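Local coordinates for protein arginase (RocF) (Helicobacter pylori, PDB 4G3H) that probably catalyses the manganese-dependent hydrolysis of L-arginine to L-ornithine and urea, at residues P201-D206 with Q213-K218; Q99-V104 with I228-L233; E258-L263 with L302-N307; E76-K81 with F95-A100. All coordinates share one frame; numbering follows the deposited sequence.

Interaction 1 of 4, residues P201-D206 with Q213-K218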
loop_
_atom_site.group_PDB
_atom_site.type_symbol
_atom_site.label_atom_id
_atom_site.label_comp_id
_atom_site.label_asym_id
_atom_site.label_seq_id
_atom_site.Cartn_x
_atom_site.Cartn_y
_atom_site.Cartn_z
ATOM N N PRO A 201 7.085 -11.952 9.672
ATOM C CA PRO A 201 6.603 -11.373 10.935
ATOM C C PRO A 201 5.203 -10.782 10.780
ATOM O O PRO A 201 4.946 -10.032 9.839
ATOM C CB PRO A 201 7.655 -10.313 11.258
ATOM C CG PRO A 201 8.163 -9.910 9.911
ATOM C CD PRO A 201 8.279 -11.236 9.190
ATOM N N LEU A 202 4.307 -11.131 11.698
ATOM C CA LEU A 202 2.924 -10.659 11.661
ATOM C C LEU A 202 2.428 -10.263 13.056
ATOM O O LEU A 202 2.332 -11.101 13.959
ATOM C CB LEU A 202 2.016 -11.757 11.071
ATOM C CG LEU A 202 0.541 -11.427 10.809
ATOM C CD1 LEU A 202 -0.069 -12.491 9.921
ATOM C CD2 LEU A 202 -0.220 -11.327 12.122
ATOM N N PHE A 203 2.110 -8.983 13.225
ATOM C CA PHE A 203 1.631 -8.488 14.508
ATOM C C PHE A 203 0.126 -8.291 14.444
ATOM O O PHE A 203 -0.365 -7.409 13.742
ATOM C CB PHE A 203 2.343 -7.182 14.858
ATOM C CG PHE A 203 3.836 -7.331 14.996
ATOM C CD1 PHE A 203 4.383 -8.053 16.056
ATOM C CD2 PHE A 203 4.697 -6.769 14.053
ATOM C CE1 PHE A 203 5.766 -8.213 16.174
ATOM C CE2 PHE A 203 6.082 -6.922 14.159
ATOM C CZ PHE A 203 6.618 -7.644 15.219
ATOM N N SER A 204 -0.602 -9.126 15.181
ATOM C CA SER A 204 -2.061 -9.073 15.190
ATOM C C SER A 204 -2.621 -7.857 15.898
ATOM O O SER A 204 -1.907 -7.148 16.600
ATOM C CB SER A 204 -2.629 -10.323 15.861
ATOM O OG SER A 204 -2.343 -10.323 17.251
ATOM N N VAL A 205 -3.918 -7.642 15.711
ATOM C CA VAL A 205 -4.630 -6.549 16.341
ATOM C C VAL A 205 -4.425 -6.578 17.852
ATOM O O VAL A 205 -4.237 -5.536 18.478
ATOM C CB VAL A 205 -6.151 -6.640 16.054
ATOM C CG1 VAL A 205 -6.903 -5.630 16.912
ATOM C CG2 VAL A 205 -6.421 -6.387 14.566
ATOM N N ASP A 206 -4.465 -7.775 18.435
ATOM C CA ASP A 206 -4.299 -7.931 19.877
ATOM C C ASP A 206 -2.894 -7.591 20.367
ATOM O O ASP A 206 -2.741 -6.946 21.403
ATOM C CB ASP A 206 -4.664 -9.355 20.306
ATOM C CG ASP A 206 -6.133 -9.679 20.074
ATOM O OD1 ASP A 206 -6.999 -8.906 20.535
ATOM O OD2 ASP A 206 -6.428 -10.711 19.436
ATOM N N GLN A 213 4.438 -0.728 21.913
ATOM C CA GLN A 213 5.874 -0.472 22.048
ATOM C C GLN A 213 6.706 -1.705 21.677
ATOM O O GLN A 213 7.714 -1.601 20.983
ATOM C CB GLN A 213 6.208 -0.037 23.484
ATOM C CG GLN A 213 5.795 1.395 23.844
ATOM C CD GLN A 213 4.300 1.637 23.699
ATOM O OE1 GLN A 213 3.483 0.980 24.348
ATOM N NE2 GLN A 213 3.935 2.588 22.845
ATOM N N GLU A 214 6.287 -2.875 22.142
ATOM C CA GLU A 214 7.026 -4.086 21.838
ATOM C C GLU A 214 6.904 -4.396 20.352
ATOM O O GLU A 214 7.872 -4.800 19.715
ATOM C CB GLU A 214 6.503 -5.258 22.664
ATOM C CG GLU A 214 7.372 -6.494 22.551
ATOM C CD GLU A 214 6.852 -7.647 23.379
ATOM O OE1 GLU A 214 5.740 -8.138 23.088
ATOM O OE2 GLU A 214 7.554 -8.059 24.323
ATOM N N VAL A 215 5.712 -4.200 19.801
ATOM C CA VAL A 215 5.490 -4.446 18.380
ATOM C C VAL A 215 6.483 -3.625 17.564
ATOM O O VAL A 215 7.149 -4.150 16.683
ATOM C CB VAL A 215 4.042 -4.073 17.953
ATOM C CG1 VAL A 215 3.925 -4.095 16.436
ATOM C CG2 VAL A 215 3.046 -5.055 18.565
ATOM N N VAL A 216 6.601 -2.338 17.869
ATOM C CA VAL A 216 7.527 -1.484 17.134
ATOM C C VAL A 216 8.984 -1.916 17.319
ATOM O O VAL A 216 9.773 -1.914 16.368
ATOM C CB VAL A 216 7.371 -0.007 17.559
ATOM C CG1 VAL A 216 8.407 0.860 16.852
ATOM C CG2 VAL A 216 5.970 0.471 17.221
ATOM N N GLN A 217 9.338 -2.294 18.543
ATOM C CA GLN A 217 10.702 -2.716 18.839
ATOM C C GLN A 217 11.059 -3.976 18.051
ATOM O O GLN A 217 12.156 -4.085 17.491
ATOM C CB GLN A 217 10.849 -2.959 20.344
ATOM C CG GLN A 217 12.284 -3.031 20.839
ATOM C CD GLN A 217 13.114 -1.853 20.373
ATOM O OE1 GLN A 217 12.660 -0.707 20.395
ATOM N NE2 GLN A 217 14.342 -2.130 19.951
ATOM N N LYS A 218 10.132 -4.929 18.009
ATOM C CA LYS A 218 10.358 -6.163 17.267
ATOM C C LYS A 218 10.394 -5.861 15.769
ATOM O O LYS A 218 11.021 -6.592 14.998
ATOM C CB LYS A 218 9.258 -7.186 17.561
ATOM C CG LYS A 218 9.275 -7.766 18.972
ATOM C CD LYS A 218 8.184 -8.821 19.128
ATOM C CE LYS A 218 8.039 -9.300 20.570
ATOM N NZ LYS A 218 6.879 -10.235 20.753
#
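Phe203 and Val215 meet at the border of the parallel sheet in the arginase alpha/beta fold, where the outermost strand 202-203 lies against helix 212-223. The central contact is a CH-pi interaction: Val215 CG1 stands over one face of the Phe203 ring, 3.9 Å from its centroid and 25° off the ring normal. The methyl is displaced toward the rim, so its nearest ring atom is Phe203 CG, at 3.5 Å from Val215 CG1. With chi1 at -61°, Phe203 CG sits beside the backbone N, and the ring swings toward the helix. Apolar contact continues one helical turn further on, where Lys218 CB comes within 3.6 Å of Phe203 CZ at an oblique angle, and the extended lysine chain brings Lys218 CD close to Phe203 CE1. The polar contacts stay on each side: Ser204 OG, at the N-cap of helix 205-210, bonds weakly to the backbone N of Ala207, just past the segment. Beyond the ring the lysine chain leads away to its ammonium group. There Lys218 NZ forms a salt bridge with Glu214 OE1 of the preceding turn, a long and weak bond of 3.3 Å.

Interaction 2 of 4, residues Q99-V104 with I228-L233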
loop_
_atom_site.group_PDB
_atom_site.type_symbol
_atom_site.label_atom_id
_atom_site.label_comp_id
_atom_site.label_asym_id
_atom_site.label_seq_id
_atom_site.Cartn_x
_atom_site.Cartn_y
_atom_site.Cartn_z
ATOM N N GLN A 99 7.092 -2.293 -7.704
ATOM C CA GLN A 99 8.091 -2.757 -8.658
ATOM C C GLN A 99 8.877 -1.543 -9.149
ATOM O O GLN A 99 10.096 -1.613 -9.337
ATOM C CB GLN A 99 7.441 -3.468 -9.850
ATOM C CG GLN A 99 6.824 -4.826 -9.522
ATOM C CD GLN A 99 7.803 -5.778 -8.846
ATOM O OE1 GLN A 99 7.944 -5.782 -7.626
ATOM N NE2 GLN A 99 8.491 -6.582 -9.644
ATOM N N ALA A 100 8.180 -0.428 -9.351
ATOM C CA ALA A 100 8.837 0.796 -9.799
ATOM C C ALA A 100 9.790 1.261 -8.697
ATOM O O ALA A 100 10.906 1.709 -8.966
ATOM C CB ALA A 100 7.805 1.868 -10.084
ATOM N N PHE A 101 9.333 1.138 -7.453
ATOM C CA PHE A 101 10.111 1.524 -6.283
ATOM C C PHE A 101 11.398 0.686 -6.208
ATOM O O PHE A 101 12.487 1.221 -5.976
ATOM C CB PHE A 101 9.271 1.295 -5.027
ATOM C CG PHE A 101 9.878 1.841 -3.774
ATOM C CD1 PHE A 101 9.889 3.215 -3.532
ATOM C CD2 PHE A 101 10.409 0.985 -2.813
ATOM C CE1 PHE A 101 10.414 3.730 -2.349
ATOM C CE2 PHE A 101 10.937 1.491 -1.623
ATOM C CZ PHE A 101 10.937 2.869 -1.392
ATOM N N ARG A 102 11.256 -0.626 -6.388
ATOM C CA ARG A 102 12.390 -1.547 -6.365
ATOM C C ARG A 102 13.327 -1.231 -7.530
ATOM O O ARG A 102 14.544 -1.270 -7.385
ATOM C CB ARG A 102 11.911 -2.994 -6.508
ATOM C CG ARG A 102 10.964 -3.465 -5.425
ATOM C CD ARG A 102 10.387 -4.834 -5.771
ATOM N NE ARG A 102 11.402 -5.887 -5.741
ATOM C CZ ARG A 102 11.166 -7.158 -6.056
ATOM N NH1 ARG A 102 9.950 -7.536 -6.434
ATOM N NH2 ARG A 102 12.144 -8.054 -5.981
ATOM N N SER A 103 12.747 -0.923 -8.685
ATOM C CA SER A 103 13.522 -0.611 -9.875
ATOM C C SER A 103 14.411 0.611 -9.671
ATOM O O SER A 103 15.573 0.601 -10.066
ATOM C CB SER A 103 12.591 -0.385 -11.068
ATOM O OG SER A 103 13.337 -0.270 -12.266
ATOM N N VAL A 104 13.866 1.660 -9.063
ATOM C CA VAL A 104 14.642 2.871 -8.802
ATOM C C VAL A 104 15.735 2.624 -7.755
ATOM O O VAL A 104 16.831 3.173 -7.853
ATOM C CB VAL A 104 13.739 4.027 -8.304
ATOM C CG1 VAL A 104 14.593 5.215 -7.879
ATOM C CG2 VAL A 104 12.781 4.450 -9.411
ATOM N N ILE A 228 16.151 0.970 2.979
ATOM C CA ILE A 228 15.016 1.868 2.831
ATOM C C ILE A 228 13.712 1.133 3.093
ATOM O O ILE A 228 13.617 -0.080 2.916
ATOM C CB ILE A 228 14.967 2.518 1.434
ATOM C CG1 ILE A 228 14.867 1.441 0.364
ATOM C CG2 ILE A 228 16.190 3.404 1.225
ATOM C CD1 ILE A 228 14.695 2.007 -1.017
ATOM N N ILE A 229 12.704 1.890 3.501
ATOM C CA ILE A 229 11.425 1.318 3.854
ATOM C C ILE A 229 10.255 1.900 3.070
ATOM O O ILE A 229 10.231 3.092 2.745
ATOM C CB ILE A 229 11.191 1.511 5.365
ATOM C CG1 ILE A 229 12.349 0.873 6.140
ATOM C CG2 ILE A 229 9.866 0.898 5.787
ATOM C CD1 ILE A 229 12.279 1.085 7.644
ATOM N N TYR A 230 9.297 1.030 2.762
ATOM C CA TYR A 230 8.084 1.393 2.040
ATOM C C TYR A 230 6.906 1.075 2.969
ATOM O O TYR A 230 6.780 -0.057 3.448
ATOM C CB TYR A 230 7.975 0.554 0.757
ATOM C CG TYR A 230 6.744 0.822 -0.089
ATOM C CD1 TYR A 230 6.752 1.796 -1.092
ATOM C CD2 TYR A 230 5.566 0.094 0.114
ATOM C CE1 TYR A 230 5.610 2.039 -1.877
ATOM C CE2 TYR A 230 4.423 0.330 -0.659
ATOM C CZ TYR A 230 4.451 1.302 -1.650
ATOM O OH TYR A 230 3.318 1.530 -2.401
ATOM N N LEU A 231 6.061 2.065 3.248
ATOM C CA LEU A 231 4.897 1.821 4.104
ATOM C C LEU A 231 3.612 1.790 3.277
ATOM O O LEU A 231 3.302 2.731 2.538
ATOM C CB LEU A 231 4.766 2.883 5.207
ATOM C CG LEU A 231 3.697 2.489 6.249
ATOM C CD1 LEU A 231 4.087 3.002 7.625
ATOM C CD2 LEU A 231 2.318 3.014 5.835
ATOM N N SER A 232 2.872 0.695 3.403
ATOM C CA SER A 232 1.622 0.542 2.676
ATOM C C SER A 232 0.484 0.383 3.675
ATOM O O SER A 232 0.435 -0.590 4.425
ATOM C CB SER A 232 1.691 -0.675 1.755
ATOM O OG SER A 232 0.593 -0.689 0.866
ATOM N N LEU A 233 -0.432 1.345 3.674
ATOM C CA LEU A 233 -1.557 1.335 4.598
ATOM C C LEU A 233 -2.907 1.112 3.932
ATOM O O LEU A 233 -3.335 1.906 3.086
ATOM C CB LEU A 233 -1.608 2.660 5.387
ATOM C CG LEU A 233 -2.939 2.989 6.102
ATOM C CD1 LEU A 233 -3.263 1.911 7.130
ATOM C CD2 LEU A 233 -2.865 4.349 6.770
#
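Phe101 of helix 94-104 packs on Tyr230 and Ile228 of strand 228-234, one layer of helix over the parallel sheet of this alpha/beta fold. The two segments run nearly antiparallel, at 170°, with their axes 10.9 Å apart, and a large side chain fills the gap. The close part centres on the Phe101 ring, which chi1 of -171° directs onto the strand. Tyr230 turns an edge to its face, a T-shaped pair with centroids 5.3 Å apart and planes at 59°; Tyr230 CD1 stands over the ring centre. Alongside, Phe101 CE2 lies 3.8 Å from Ile228 CD1 and 3.9 Å from Tyr230 CB. All of these groups are buried, and the phenol OH of Tyr230 is hydrogen-bonded to Glu278. The Ile229 carbonyl oxygen is a looser neighbour, 4.2 Å from Phe101 CZ. Farther round the helix, contact with the strand ceases: Val104 is partly exposed, while Gln99 and Arg102 bind each other and the backbone oxygens of Leu165 and Leu172. In that pair Arg102 NH1 donates to a lone pair of Gln99 OE1, in the carbonyl plane, at 2.9 Å.

Interaction 3 of 4, residues E258-L263 with L302-N307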
loop_
_atom_site.group_PDB
_atom_site.type_symbol
_atom_site.label_atom_id
_atom_site.label_comp_id
_atom_site.label_asym_id
_atom_site.label_seq_id
_atom_site.Cartn_x
_atom_site.Cartn_y
_atom_site.Cartn_z
ATOM N N GLU A 258 -6.070 3.851 17.798
ATOM C CA GLU A 258 -5.011 2.859 17.840
ATOM C C GLU A 258 -4.160 2.985 16.572
ATOM O O GLU A 258 -2.928 2.993 16.647
ATOM C CB GLU A 258 -5.608 1.453 17.969
ATOM C CG GLU A 258 -5.905 1.067 19.410
ATOM C CD GLU A 258 -6.805 -0.153 19.540
ATOM O OE1 GLU A 258 -6.929 -0.671 20.670
ATOM O OE2 GLU A 258 -7.390 -0.589 18.523
ATOM N N LEU A 259 -4.818 3.097 15.415
ATOM C CA LEU A 259 -4.109 3.241 14.139
ATOM C C LEU A 259 -3.257 4.504 14.157
ATOM O O LEU A 259 -2.095 4.479 13.752
ATOM C CB LEU A 259 -5.096 3.295 12.954
ATOM C CG LEU A 259 -4.487 3.615 11.572
ATOM C CD1 LEU A 259 -3.403 2.605 11.230
ATOM C CD2 LEU A 259 -5.552 3.596 10.509
ATOM N N LYS A 260 -3.837 5.609 14.627
ATOM C CA LYS A 260 -3.108 6.876 14.720
ATOM C C LYS A 260 -1.870 6.733 15.601
ATOM O O LYS A 260 -0.810 7.270 15.288
ATOM C CB LYS A 260 -4.018 7.980 15.276
ATOM C CG LYS A 260 -4.914 8.622 14.218
ATOM C CD LYS A 260 -6.182 9.217 14.816
ATOM C CE LYS A 260 -5.900 10.202 15.933
ATOM N NZ LYS A 260 -7.166 10.743 16.501
ATOM N N GLN A 261 -2.012 6.009 16.705
ATOM C CA GLN A 261 -0.893 5.791 17.608
ATOM C C GLN A 261 0.171 4.920 16.950
ATOM O O GLN A 261 1.359 5.244 16.997
ATOM C CB GLN A 261 -1.372 5.127 18.900
ATOM C CG GLN A 261 -1.947 6.106 19.899
ATOM C CD GLN A 261 -2.894 5.447 20.874
ATOM O OE1 GLN A 261 -2.579 4.399 21.453
ATOM N NE2 GLN A 261 -4.062 6.057 21.070
ATOM N N LEU A 262 -0.254 3.817 16.339
ATOM C CA LEU A 262 0.696 2.928 15.680
ATOM C C LEU A 262 1.400 3.671 14.550
ATOM O O LEU A 262 2.616 3.589 14.413
ATOM C CB LEU A 262 -0.004 1.689 15.113
ATOM C CG LEU A 262 0.914 0.727 14.346
ATOM C CD1 LEU A 262 1.909 0.073 15.321
ATOM C CD2 LEU A 262 0.085 -0.344 13.644
ATOM N N LEU A 263 0.633 4.396 13.741
ATOM C CA LEU A 263 1.209 5.146 12.633
ATOM C C LEU A 263 2.250 6.165 13.082
ATOM O O LEU A 263 3.332 6.251 12.504
ATOM C CB LEU A 263 0.108 5.870 11.856
ATOM C CG LEU A 263 -0.375 5.200 10.573
ATOM C CD1 LEU A 263 -1.428 6.089 9.919
ATOM C CD2 LEU A 263 0.810 4.977 9.627
ATOM N N LEU A 302 -4.186 11.248 6.880
ATOM C CA LEU A 302 -3.337 11.913 5.895
ATOM C C LEU A 302 -2.561 13.087 6.500
ATOM O O LEU A 302 -1.361 13.216 6.253
ATOM C CB LEU A 302 -4.178 12.363 4.690
ATOM C CG LEU A 302 -4.290 11.446 3.449
ATOM C CD1 LEU A 302 -3.806 10.023 3.743
ATOM C CD2 LEU A 302 -5.731 11.438 2.958
ATOM N N ASP A 303 -3.229 13.931 7.291
ATOM C CA ASP A 303 -2.544 15.057 7.938
ATOM C C ASP A 303 -1.389 14.546 8.793
ATOM O O ASP A 303 -0.299 15.109 8.786
ATOM C CB ASP A 303 -3.482 15.847 8.857
ATOM C CG ASP A 303 -4.554 16.594 8.104
ATOM O OD1 ASP A 303 -4.284 17.070 6.979
ATOM O OD2 ASP A 303 -5.671 16.721 8.652
ATOM N N LEU A 304 -1.652 13.485 9.547
ATOM C CA LEU A 304 -0.648 12.891 10.413
ATOM C C LEU A 304 0.559 12.402 9.608
ATOM O O LEU A 304 1.705 12.634 9.990
ATOM C CB LEU A 304 -1.275 11.736 11.200
ATOM C CG LEU A 304 -0.420 10.953 12.195
ATOM C CD1 LEU A 304 -1.319 10.291 13.213
ATOM C CD2 LEU A 304 0.406 9.918 11.472
ATOM N N ILE A 305 0.300 11.723 8.498
ATOM C CA ILE A 305 1.380 11.220 7.653
ATOM C C ILE A 305 2.156 12.370 7.026
ATOM O O ILE A 305 3.391 12.396 7.050
ATOM C CB ILE A 305 0.835 10.352 6.511
ATOM C CG1 ILE A 305 0.123 9.127 7.086
ATOM C CG2 ILE A 305 1.969 9.966 5.569
ATOM C CD1 ILE A 305 -0.565 8.273 6.039
ATOM N N ILE A 306 1.422 13.320 6.460
ATOM C CA ILE A 306 2.035 14.465 5.808
ATOM C C ILE A 306 2.845 15.324 6.766
ATOM O O ILE A 306 3.995 15.680 6.476
ATOM C CB ILE A 306 0.970 15.327 5.127
ATOM C CG1 ILE A 306 0.308 14.515 4.007
ATOM C CG2 ILE A 306 1.606 16.605 4.563
ATOM C CD1 ILE A 306 -0.897 15.193 3.375
ATOM N N ASN A 307 2.257 15.646 7.916
ATOM C CA ASN A 307 2.940 16.475 8.896
ATOM C C ASN A 307 4.177 15.828 9.513
ATOM O O ASN A 307 5.091 16.521 9.948
ATOM C CB ASN A 307 1.959 16.924 9.980
ATOM C CG ASN A 307 0.925 17.909 9.446
ATOM O OD1 ASN A 307 1.258 18.806 8.673
ATOM N ND2 ASN A 307 -0.327 17.746 9.857
#
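Leu304 reaches from helix 293-309 toward Lys260 and Leu263 of helix 256-269, and these three residues supply most of the surface buried here. The segments lie almost parallel, at 9°, with their axes 10.7 Å apart, as side-by-side helices of the alpha/beta fold. Leu304 takes the largest share. Its CG is anti to the backbone N (chi1 -179°), which sends the isobutyl group across to the neighbouring helix, and its two methyls divide the work: CD1 touches the Lys260 backbone O at 3.7 Å and Lys260 CG at 4.1 Å, while CD2 touches Leu263 CB at 4.1 Å. Leu263 comes next. Besides meeting Leu304, it approaches Ile305 more loosely, with Leu263 CD1 4.4 Å from Ile305 CG1; Ile305 in turn packs on Val277 and Val279 of strand 274-280, so this side of the contact faces the sheet. Besides its backbone O, Lys260 offers the start of its side chain, CB and CG. The chain then bends at chi3 (55°) and carries NZ away to a salt bridge with Asp257 in its own helix. The chemistry thus grades from aliphatic packing of buried Leu263 and Ile305 to a partly exposed outer side, where the first methylenes of Lys260 lie against Leu304 CD1 and the charge is paired with Asp257. Cohesion between the two segments therefore rests on van der Waals fit and burial of apolar surface.

Interaction 4 of 4, residues E76-K81 with F95-A100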
loop_
_atom_site.group_PDB
_atom_site.type_symbol
_atom_site.label_atom_id
_atom_site.label_comp_id
_atom_site.label_asym_id
_atom_site.label_seq_id
_atom_site.Cartn_x
_atom_site.Cartn_y
_atom_site.Cartn_z
ATOM N N GLU A 76 9.419 7.647 -12.450
ATOM C CA GLU A 76 9.671 9.084 -12.560
ATOM C C GLU A 76 9.420 9.750 -11.215
ATOM O O GLU A 76 10.162 10.639 -10.801
ATOM C CB GLU A 76 8.755 9.722 -13.607
ATOM C CG GLU A 76 9.053 9.317 -15.037
ATOM C CD GLU A 76 8.171 10.036 -16.048
ATOM O OE1 GLU A 76 8.351 9.808 -17.262
ATOM O OE2 GLU A 76 7.297 10.828 -15.632
ATOM N N VAL A 77 8.362 9.321 -10.535
ATOM C CA VAL A 77 8.035 9.880 -9.229
ATOM C C VAL A 77 9.095 9.503 -8.195
ATOM O O VAL A 77 9.621 10.362 -7.490
ATOM C CB VAL A 77 6.651 9.378 -8.730
ATOM C CG1 VAL A 77 6.438 9.793 -7.272
ATOM C CG2 VAL A 77 5.541 9.940 -9.616
ATOM N N PHE A 78 9.425 8.218 -8.118
ATOM C CA PHE A 78 10.396 7.763 -7.131
ATOM C C PHE A 78 11.825 8.242 -7.368
ATOM O O PHE A 78 12.668 8.151 -6.474
ATOM C CB PHE A 78 10.359 6.238 -7.025
ATOM C CG PHE A 78 9.076 5.701 -6.445
ATOM C CD1 PHE A 78 8.539 6.251 -5.280
ATOM C CD2 PHE A 78 8.416 4.634 -7.050
ATOM C CE1 PHE A 78 7.354 5.742 -4.723
ATOM C CE2 PHE A 78 7.234 4.119 -6.501
ATOM C CZ PHE A 78 6.702 4.676 -5.333
ATOM N N GLU A 79 12.097 8.758 -8.563
ATOM C CA GLU A 79 13.431 9.253 -8.879
ATOM C C GLU A 79 13.655 10.669 -8.354
ATOM O O GLU A 79 14.792 11.127 -8.260
ATOM C CB GLU A 79 13.674 9.196 -10.388
ATOM C CG GLU A 79 13.918 7.781 -10.897
ATOM C CD GLU A 79 14.010 7.699 -12.407
ATOM O OE1 GLU A 79 14.284 6.594 -12.926
ATOM O OE2 GLU A 79 13.805 8.733 -13.078
ATOM N N LYS A 80 12.570 11.361 -8.014
ATOM C CA LYS A 80 12.670 12.715 -7.469
ATOM C C LYS A 80 13.059 12.587 -5.998
ATOM O O LYS A 80 12.822 11.550 -5.379
ATOM C CB LYS A 80 11.330 13.446 -7.575
ATOM C CG LYS A 80 10.792 13.576 -8.985
ATOM C CD LYS A 80 9.562 14.477 -9.024
ATOM C CE LYS A 80 9.911 15.902 -8.609
ATOM N NZ LYS A 80 8.751 16.835 -8.673
ATOM N N LYS A 81 13.643 13.639 -5.436
ATOM C CA LYS A 81 14.070 13.618 -4.038
ATOM C C LYS A 81 12.900 13.817 -3.074
ATOM O O LYS A 81 12.925 13.352 -1.937
ATOM C CB LYS A 81 15.109 14.717 -3.795
ATOM C CG LYS A 81 16.211 14.789 -4.842
ATOM C CD LYS A 81 17.017 13.502 -4.909
ATOM C CE LYS A 81 18.129 13.611 -5.939
ATOM N NZ LYS A 81 17.595 13.928 -7.293
ATOM N N PHE A 95 1.392 -3.549 -6.476
ATOM C CA PHE A 95 2.391 -4.313 -7.216
ATOM C C PHE A 95 3.177 -3.435 -8.184
ATOM O O PHE A 95 4.398 -3.305 -8.065
ATOM C CB PHE A 95 1.741 -5.457 -8.002
ATOM C CG PHE A 95 2.708 -6.205 -8.873
ATOM C CD1 PHE A 95 3.765 -6.912 -8.307
ATOM C CD2 PHE A 95 2.600 -6.160 -10.258
ATOM C CE1 PHE A 95 4.704 -7.559 -9.107
ATOM C CE2 PHE A 95 3.538 -6.807 -11.072
ATOM C CZ PHE A 95 4.590 -7.505 -10.492
ATOM N N GLY A 96 2.474 -2.844 -9.147
ATOM C CA GLY A 96 3.129 -1.989 -10.121
ATOM C C GLY A 96 3.894 -0.849 -9.470
ATOM O O GLY A 96 5.005 -0.520 -9.883
ATOM N N ILE A 97 3.307 -0.245 -8.444
ATOM C CA ILE A 97 3.953 0.862 -7.744
ATOM C C ILE A 97 5.256 0.422 -7.059
ATOM O O ILE A 97 6.290 1.094 -7.161
ATOM C CB ILE A 97 3.007 1.461 -6.665
ATOM C CG1 ILE A 97 1.807 2.134 -7.337
ATOM C CG2 ILE A 97 3.755 2.467 -5.806
ATOM C CD1 ILE A 97 0.717 2.544 -6.367
ATOM N N PHE A 98 5.195 -0.709 -6.361
ATOM C CA PHE A 98 6.351 -1.220 -5.636
ATOM C C PHE A 98 7.464 -1.707 -6.568
ATOM O O PHE A 98 8.647 -1.553 -6.252
ATOM C CB PHE A 98 5.922 -2.345 -4.684
ATOM C CG PHE A 98 6.979 -2.733 -3.694
ATOM C CD1 PHE A 98 7.414 -1.827 -2.734
ATOM C CD2 PHE A 98 7.558 -4.003 -3.733
ATOM C CE1 PHE A 98 8.414 -2.181 -1.825
ATOM C CE2 PHE A 98 8.554 -4.363 -2.832
ATOM C CZ PHE A 98 8.986 -3.453 -1.877
ATOM N N GLN A 99 7.092 -2.293 -7.704
ATOM C CA GLN A 99 8.091 -2.757 -8.658
ATOM C C GLN A 99 8.877 -1.543 -9.149
ATOM O O GLN A 99 10.096 -1.613 -9.337
ATOM C CB GLN A 99 7.441 -3.468 -9.850
ATOM C CG GLN A 99 6.824 -4.826 -9.522
ATOM C CD GLN A 99 7.803 -5.778 -8.846
ATOM O OE1 GLN A 99 7.944 -5.782 -7.626
ATOM N NE2 GLN A 99 8.491 -6.582 -9.644
ATOM N N ALA A 100 8.180 -0.428 -9.351
ATOM C CA ALA A 100 8.837 0.796 -9.799
ATOM C C ALA A 100 9.790 1.261 -8.697
ATOM O O ALA A 100 10.906 1.709 -8.966
ATOM C CB ALA A 100 7.805 1.868 -10.084
#
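Phe78 and Ile97 are brought together by two torsions: chi1 of -67° sets Phe78 CG opposite its carbonyl carbon and points the ring at helix 94-104, while chi1 of -67° at Ile97 puts CG1 beside the backbone N, which leaves the branch methyl CG2 anti to it and facing the ring. The contact joins two successive helices of the alpha/beta fold, 59-78 and 94-104, linked through strand 84-87, and Ile86 of that strand touches both side chains. The Phe78 ring presents its edge, and the Ile97 side chain crosses it at about a right angle. Ile97 CG2 lies in the ring plane, 3.7 Å from Phe78 CZ. Ala100, one turn later, approaches the CD2 side of the ring obliquely and more loosely: its CB is 4.2 Å from Phe78 CD2 and its carbonyl C 4.0 Å from the same atom. The three touching residues are all buried, and Met74, from the turn before Phe78, also touches Ile97 and Ala100. The Phe78 ring further makes an edge-to-face pair with Phe101. Polar backbone is drawn into this apolar contact as well, for the carbonyl oxygen of Ile97 sits near the ring plane, at the edge, 3.2 Å from Phe78 CE2.

Along the chain interaction 4 closes first, and its helix 94-104 also opens interaction 2; interaction 1 falls between the two segments of interaction 2, and interaction 3 follows. Interactions 2 and 4, with centres about 7 Å apart, touch where Tyr230 OH meets Ile97 CG2 at 3.6 Å. Interaction 3 joins interaction 2 through Leu233 CD2 and Leu263 CD1, 3.9 Å apart. Interaction 1, at the sheet border, touches none of the others; its centre is about 17 Å from that of interaction 3 and about 28 Å from that of interaction 4. Interactions 1 and 2 set helices against edge strand 202-203 and inner strand 228-234, whereas interactions 3 and 4 pack helix on helix along the same sheet. Strand 228-234 ends at Asp234, a ligand of both manganese ions.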